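Local coordinates for protein carbonic anhydrase (Neosartorya fumigata, PDB 7COJ) that probably catalyses the reversible hydration of carbon dioxide to hydrogencarbonate as a zinc-dependent beta-class carbonic anhydrase, at residues Leu115-Ser120 with Lys168-Cys173; Gly180-Leu185 with Glu218-Leu223. All coordinates share one frame; numbering follows the deposited sequence.

Contact 1: Leu115-Ser120 with Lys168-Cys173. With ZN (zinc ion), chain E; AZM (5-acetamido-1,3,4-thiadiazole-2-sulfonamide), chain F.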
loop_
_atom_site.group_PDB
_atom_site.type_symbol
_atom_site.label_atom_id
_atom_site.label_comp_id
_atom_site.label_asym_id
_atom_site.label_seq_id
_atom_site.Cartn_x
_atom_site.Cartn_y
_atom_site.Cartn_z
ATOM N N LEU A 115 -0.963 22.710 -5.363
ATOM C CA LEU A 115 -1.227 21.253 -5.385
ATOM C C LEU A 115 -2.713 21.075 -5.110
ATOM O O LEU A 115 -3.235 21.602 -4.082
ATOM C CB LEU A 115 -0.355 20.513 -4.357
ATOM C CG LEU A 115 -0.824 19.095 -4.003
ATOM C CD1 LEU A 115 -0.815 18.188 -5.228
ATOM C CD2 LEU A 115 0.007 18.485 -2.892
ATOM N N TRP A 116 -3.380 20.393 -6.028
ATOM C CA TRP A 116 -4.820 20.049 -5.923
ATOM C C TRP A 116 -4.915 18.551 -5.652
ATOM O O TRP A 116 -4.387 17.747 -6.457
ATOM C CB TRP A 116 -5.526 20.424 -7.211
ATOM C CG TRP A 116 -6.966 20.071 -7.323
ATOM C CD1 TRP A 116 -7.488 18.868 -7.684
ATOM C CD2 TRP A 116 -8.076 20.959 -7.164
ATOM N NE1 TRP A 116 -8.849 18.948 -7.751
ATOM C CE2 TRP A 116 -9.243 20.220 -7.436
ATOM C CE3 TRP A 116 -8.203 22.306 -6.819
ATOM C CZ2 TRP A 116 -10.513 20.776 -7.376
ATOM C CZ3 TRP A 116 -9.454 22.860 -6.772
ATOM C CH2 TRP A 116 -10.595 22.109 -7.051
ATOM N N ILE A 117 -5.574 18.199 -4.561
ATOM C CA ILE A 117 -5.995 16.812 -4.259
ATOM C C ILE A 117 -7.525 16.809 -4.320
ATOM O O ILE A 117 -8.172 17.482 -3.479
ATOM C CB ILE A 117 -5.446 16.372 -2.893
ATOM C CG1 ILE A 117 -3.919 16.420 -2.888
ATOM C CG2 ILE A 117 -5.987 15.002 -2.511
ATOM C CD1 ILE A 117 -3.300 16.114 -1.558
ATOM N N GLY A 118 -8.080 16.121 -5.304
ATOM C CA GLY A 118 -9.532 16.088 -5.498
ATOM C C GLY A 118 -10.037 14.707 -5.853
ATOM O O GLY A 118 -9.265 13.747 -5.897
ATOM N N CYS A 119 -11.326 14.639 -6.155
ATOM C CA CYS A 119 -11.977 13.383 -6.531
ATOM C C CYS A 119 -11.702 13.097 -8.010
ATOM O O CYS A 119 -11.628 14.040 -8.825
ATOM C CB CYS A 119 -13.456 13.407 -6.198
ATOM S SG CYS A 119 -14.136 11.801 -6.405
ATOM N N SER A 120 -11.608 11.820 -8.340
ATOM C CA SER A 120 -11.514 11.297 -9.739
ATOM C C SER A 120 -12.791 11.603 -10.510
ATOM O O SER A 120 -12.793 11.515 -11.741
ATOM C CB SER A 120 -11.235 9.830 -9.684
ATOM O OG SER A 120 -9.939 9.619 -9.142
ATOM N N LYS A 168 2.897 26.926 -3.046
ATOM C CA LYS A 168 2.487 27.864 -1.968
ATOM C C LYS A 168 1.168 27.414 -1.355
ATOM O O LYS A 168 0.850 27.833 -0.212
ATOM C CB LYS A 168 2.378 29.278 -2.536
ATOM C CG LYS A 168 3.709 29.859 -3.018
ATOM C CD LYS A 168 3.579 31.258 -3.638
ATOM C CE LYS A 168 4.922 31.865 -3.989
ATOM N NZ LYS A 168 5.548 31.124 -5.109
ATOM N N HIS A 169 0.400 26.581 -2.069
ATOM C CA HIS A 169 -0.961 26.198 -1.624
ATOM C C HIS A 169 -1.200 24.707 -1.836
ATOM O O HIS A 169 -0.870 24.221 -2.949
ATOM C CB HIS A 169 -2.022 26.973 -2.390
ATOM C CG HIS A 169 -1.898 28.441 -2.256
ATOM N ND1 HIS A 169 -2.371 29.110 -1.119
ATOM C CD2 HIS A 169 -1.320 29.362 -3.063
ATOM C CE1 HIS A 169 -2.152 30.406 -1.284
ATOM N NE2 HIS A 169 -1.501 30.586 -2.455
ATOM N N VAL A 170 -1.773 24.045 -0.836
ATOM C CA VAL A 170 -2.308 22.676 -0.994
ATOM C C VAL A 170 -3.809 22.788 -0.798
ATOM O O VAL A 170 -4.261 23.262 0.284
ATOM C CB VAL A 170 -1.698 21.653 -0.029
ATOM C CG1 VAL A 170 -2.323 20.283 -0.278
ATOM C CG2 VAL A 170 -0.201 21.569 -0.179
ATOM N N VAL A 171 -4.562 22.351 -1.793
ATOM C CA VAL A 171 -6.040 22.407 -1.758
ATOM C C VAL A 171 -6.554 20.973 -1.703
ATOM O O VAL A 171 -6.179 20.166 -2.608
ATOM C CB VAL A 171 -6.590 23.143 -2.995
ATOM C CG1 VAL A 171 -8.098 23.127 -3.039
ATOM C CG2 VAL A 171 -6.068 24.567 -3.105
ATOM N N ILE A 172 -7.400 20.666 -0.721
ATOM C CA ILE A 172 -8.163 19.400 -0.752
ATOM C C ILE A 172 -9.577 19.794 -1.124
ATOM O O ILE A 172 -10.197 20.626 -0.393
ATOM C CB ILE A 172 -8.073 18.581 0.546
ATOM C CG1 ILE A 172 -6.623 18.201 0.843
ATOM C CG2 ILE A 172 -8.955 17.345 0.434
ATOM C CD1 ILE A 172 -6.466 17.471 2.145
ATOM N N CYS A 173 -10.046 19.273 -2.253
ATOM C CA CYS A 173 -11.384 19.600 -2.781
ATOM C C CYS A 173 -12.279 18.353 -2.795
ATOM O O CYS A 173 -12.006 17.442 -3.577
ATOM C CB CYS A 173 -11.259 20.172 -4.181
ATOM S SG CYS A 173 -12.828 20.811 -4.804
HETATM ZN ZN ZN E . -16.352 11.919 -5.715
HETATM C C1 AZM F . -17.687 7.989 -7.040
HETATM C C2 AZM F . -18.627 5.975 -6.249
HETATM C C3 AZM F . -18.084 3.893 -5.156
HETATM C C4 AZM F . -18.632 2.542 -4.798
HETATM N N1 AZM F . -17.448 10.647 -6.992
HETATM N N2 AZM F . -19.516 6.781 -6.779
HETATM N N3 AZM F . -18.943 7.928 -7.292
HETATM N N4 AZM F . -18.966 4.737 -5.762
HETATM O O1 AZM F . -15.495 9.117 -6.780
HETATM O O2 AZM F . -16.731 9.374 -8.930
HETATM O O3 AZM F . -16.926 4.229 -4.977
HETATM S S1 AZM F . -16.685 9.361 -7.511
HETATM S S2 AZM F . -17.036 6.615 -6.256
HETATM O O HOH W 1 -13.096 16.841 -5.868
#

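Contact 2: Gly180-Leu185 with Glu218-Leu223. With AZM (5-acetamido-1,3,4-thiadiazole-2-sulfonamide), chain F.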
loop_
_atom_site.group_PDB
_atom_site.type_symbol
_atom_site.label_atom_id
_atom_site.label_comp_id
_atom_site.label_asym_id
_atom_site.label_seq_id
_atom_site.Cartn_x
_atom_site.Cartn_y
_atom_site.Cartn_z
ATOM N N GLY A 180 -18.515 8.166 -3.841
ATOM C CA GLY A 180 -17.577 7.541 -2.895
ATOM C C GLY A 180 -17.998 7.780 -1.452
ATOM O O GLY A 180 -18.073 6.814 -0.652
ATOM N N VAL A 181 -18.269 9.026 -1.107
ATOM C CA VAL A 181 -18.790 9.417 0.239
ATOM C C VAL A 181 -20.123 8.676 0.478
ATOM O O VAL A 181 -20.293 8.086 1.549
ATOM C CB VAL A 181 -18.919 10.945 0.336
ATOM C CG1 VAL A 181 -19.641 11.362 1.616
ATOM C CG2 VAL A 181 -17.553 11.618 0.243
ATOM N N ALA A 182 -21.039 8.687 -0.493
ATOM C CA ALA A 182 -22.359 8.026 -0.383
ATOM C C ALA A 182 -22.164 6.522 -0.149
ATOM O O ALA A 182 -22.852 5.985 0.717
ATOM C CB ALA A 182 -23.226 8.294 -1.596
ATOM N N ALA A 183 -21.228 5.866 -0.856
ATOM C CA ALA A 183 -20.957 4.422 -0.689
ATOM C C ALA A 183 -20.523 4.138 0.754
ATOM O O ALA A 183 -20.916 3.102 1.287
ATOM C CB ALA A 183 -19.922 3.958 -1.685
ATOM N N ALA A 184 -19.741 5.013 1.385
ATOM C CA ALA A 184 -19.255 4.817 2.765
ATOM C C ALA A 184 -20.413 4.895 3.763
ATOM O O ALA A 184 -20.314 4.304 4.863
ATOM C CB ALA A 184 -18.196 5.829 3.088
ATOM N N LEU A 185 -21.485 5.593 3.407
ATOM C CA LEU A 185 -22.712 5.681 4.257
ATOM C C LEU A 185 -23.617 4.449 4.048
ATOM O O LEU A 185 -24.579 4.296 4.790
ATOM C CB LEU A 185 -23.422 7.000 3.954
ATOM C CG LEU A 185 -22.713 8.234 4.519
ATOM C CD1 LEU A 185 -23.210 9.522 3.885
ATOM C CD2 LEU A 185 -22.879 8.335 6.031
ATOM N N GLU A 218 -28.205 15.406 3.224
ATOM C CA GLU A 218 -27.405 16.274 4.121
ATOM C C GLU A 218 -26.243 15.480 4.731
ATOM O O GLU A 218 -25.208 16.099 4.948
ATOM C CB GLU A 218 -28.256 16.808 5.277
ATOM C CG GLU A 218 -29.252 17.895 4.897
ATOM C CD GLU A 218 -30.110 18.331 6.090
ATOM O OE1 GLU A 218 -30.586 17.445 6.882
ATOM O OE2 GLU A 218 -30.260 19.564 6.263
ATOM N N ALA A 219 -26.423 14.196 5.060
ATOM C CA ALA A 219 -25.361 13.345 5.638
ATOM C C ALA A 219 -24.238 13.152 4.607
ATOM O O ALA A 219 -23.059 13.156 5.006
ATOM C CB ALA A 219 -25.907 12.028 6.120
ATOM N N VAL A 220 -24.585 13.026 3.334
ATOM C CA VAL A 220 -23.577 12.893 2.250
ATOM C C VAL A 220 -22.748 14.187 2.203
ATOM O O VAL A 220 -21.516 14.123 2.122
ATOM C CB VAL A 220 -24.212 12.546 0.896
ATOM C CG1 VAL A 220 -23.159 12.529 -0.197
ATOM C CG2 VAL A 220 -24.954 11.221 0.919
ATOM N N VAL A 221 -23.392 15.351 2.261
ATOM C CA VAL A 221 -22.656 16.641 2.176
ATOM C C VAL A 221 -21.787 16.753 3.427
ATOM O O VAL A 221 -20.618 17.122 3.305
ATOM C CB VAL A 221 -23.627 17.831 2.033
ATOM C CG1 VAL A 221 -22.952 19.163 2.288
ATOM C CG2 VAL A 221 -24.282 17.826 0.658
ATOM N N ARG A 222 -22.342 16.464 4.595
ATOM C CA ARG A 222 -21.627 16.583 5.885
ATOM C C ARG A 222 -20.418 15.645 5.878
ATOM O O ARG A 222 -19.358 16.093 6.289
ATOM C CB ARG A 222 -22.526 16.270 7.085
ATOM C CG ARG A 222 -21.858 16.540 8.418
ATOM C CD ARG A 222 -21.487 18.004 8.581
ATOM N NE ARG A 222 -20.810 18.178 9.857
ATOM C CZ ARG A 222 -19.639 18.793 10.059
ATOM N NH1 ARG A 222 -18.944 19.336 9.063
ATOM N NH2 ARG A 222 -19.166 18.847 11.288
ATOM N N LEU A 223 -20.583 14.370 5.518
ATOM C CA LEU A 223 -19.440 13.422 5.505
ATOM C C LEU A 223 -18.396 13.912 4.483
ATOM O O LEU A 223 -17.205 13.758 4.776
ATOM C CB LEU A 223 -19.900 11.988 5.215
ATOM C CG LEU A 223 -18.786 10.939 5.276
ATOM C CD1 LEU A 223 -18.081 10.961 6.620
ATOM C CD2 LEU A 223 -19.313 9.551 4.998
HETATM C C1 AZM F . -17.687 7.989 -7.040
HETATM C C2 AZM F . -18.627 5.975 -6.249
HETATM C C3 AZM F . -18.084 3.893 -5.156
HETATM C C4 AZM F . -18.632 2.542 -4.798
HETATM N N1 AZM F . -17.448 10.647 -6.992
HETATM N N2 AZM F . -19.516 6.781 -6.779
HETATM N N3 AZM F . -18.943 7.928 -7.292
HETATM N N4 AZM F . -18.966 4.737 -5.762
HETATM O O1 AZM F . -15.495 9.117 -6.780
HETATM O O2 AZM F . -16.731 9.374 -8.930
HETATM O O3 AZM F . -16.926 4.229 -4.977
HETATM S S1 AZM F . -16.685 9.361 -7.511
HETATM S S2 AZM F . -17.036 6.615 -6.256
#

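Contact 1: Leu115-Ser120 with Lys168-Cys173
Trp116 and Cys173 meet on one face of the sheet where two neighbouring parallel strands run together. The strand axes lie 4.8 Å apart and diverge by 9°. Four backbone bonds close the ladder. Leu115 N donates to His169 O and Ile117 N to Val171 O, while Leu115 O and Ile117 O receive Val171 N and Cys173 N. All four are nearly straight. The bond from Val171 N to Leu115 O is the shortest, at 2.7 Å.

The tight part is the indole. Trp116 CG stands anti to the backbone N (chi1 176°), and the six-membered ring reaches over the next strand. Cys173 CB sits above one ring face, near the rim, 3.3 Å from Trp116 CZ2. This is a CH-pi contact. Cys173 SG lies oblique to the same ring, 3.4 Å from Trp116 CH2, a sulfur-aromatic contact. Val171 CG1 comes up obliquely to Trp116 CE3 at 3.9 Å. Leu255 of the next strand packs on both Val171 and Cys173.

On the other face the fit is easier. Leu115 and Val170 run alongside each other, with Leu115 CD2 3.9 Å from Val170 CG1. Ile117 and Ile172 touch more lightly, and helix 152-164 covers Leu115 and Ile117.

The ladder loosens towards Cys119. There a water bridges the strands: it accepts from Cys119 N and donates to Cys173 O. Just beyond, Cys119 SG binds the zinc ion at 2.3 Å, alongside the sulfonamide N1 of the inhibitor; His175 and Cys178 complete the site. The chemistry implies a buried apolar sheet core that gives way, at the C-terminal ends of the strands, to an equally buried, water-bridged end where a cysteine sulfur meets the metal.

Contact 2: Gly180-Leu185 with Glu218-Leu223
Val181 and Leu223 pass alongside, running opposite ways, where the short helix 179-184 crosses the start of helix 216-236. The segment axes pass 9.1 Å apart at 111°, so the helices lie across one another and share a compact patch.

Val181 supplies the first bump. Its CG1, anti to the backbone N (chi1 172°), fits into a hollow between Val220 and Leu223. The floor of the hollow is the carbonyl of Val220, with O 3.4 Å from Val181 CG1. One wall is Leu223, whose CB lies 3.7 Å from the same methyl. The other is Val220 CG1, at 4.1 Å from Val181 CG1.

Leu185 is the second bump, at the far end of the short segment. Its CD1 rests on the backbone of the long helix, 3.8 Å from Val220 CA. Ala219 CB and Val220 CG2 border this seat. Leu185 CG meets Leu223 CD2 at 3.7 Å, and the two leucines meet end on.

Leu223 is the answering bump from the long helix. Its CD2 enters the gap among Val181, Ala184 and Leu185, with Ala184 CB the more distant neighbour, at 4.3 Å from Leu223 CD2. On the flank, Ala182 CB touches Val220 CG2 about as lightly. The side chains that meet are all apolar, though they also rest on backbone carbonyls of the long helix. Leu200 and Leu203 of helix 193-206 extend the join by packing on Ala184 and Leu223.

The back of the short helix faces the inhibitor: Gly180 N is 3.2 Å from its ring sulfur S2, and Ala183 CB touches its acetamide end. The arrangement is a crossed helix pair of the beta-class carbonic anhydrase fold, in which the helix following the zinc ligands His175 and Cys178 lines the active site and packs on helix 216-236, with helix 193-206 beside it.

How the contacts relate
Contact 1 comes first along the chain and closes before contact 2 opens. Their centres are 19 Å apart, and their nearest atoms about 6 Å, without touching. Contact 1 lies near the centre of the chain, between two parallel strands of the mixed sheet. Contact 2 lies further out, among helices. Strand 169-175 leads directly into helix 179-184, and the zinc ligands His175 and Cys178 fall at this passage. The bound sulfonamide inhibitor touches both contacts, and Gln110 of the second subunit also hydrogen-bonds to it. The active site therefore sits between the end of the sheet and the helical side of the fold, at a subunit boundary.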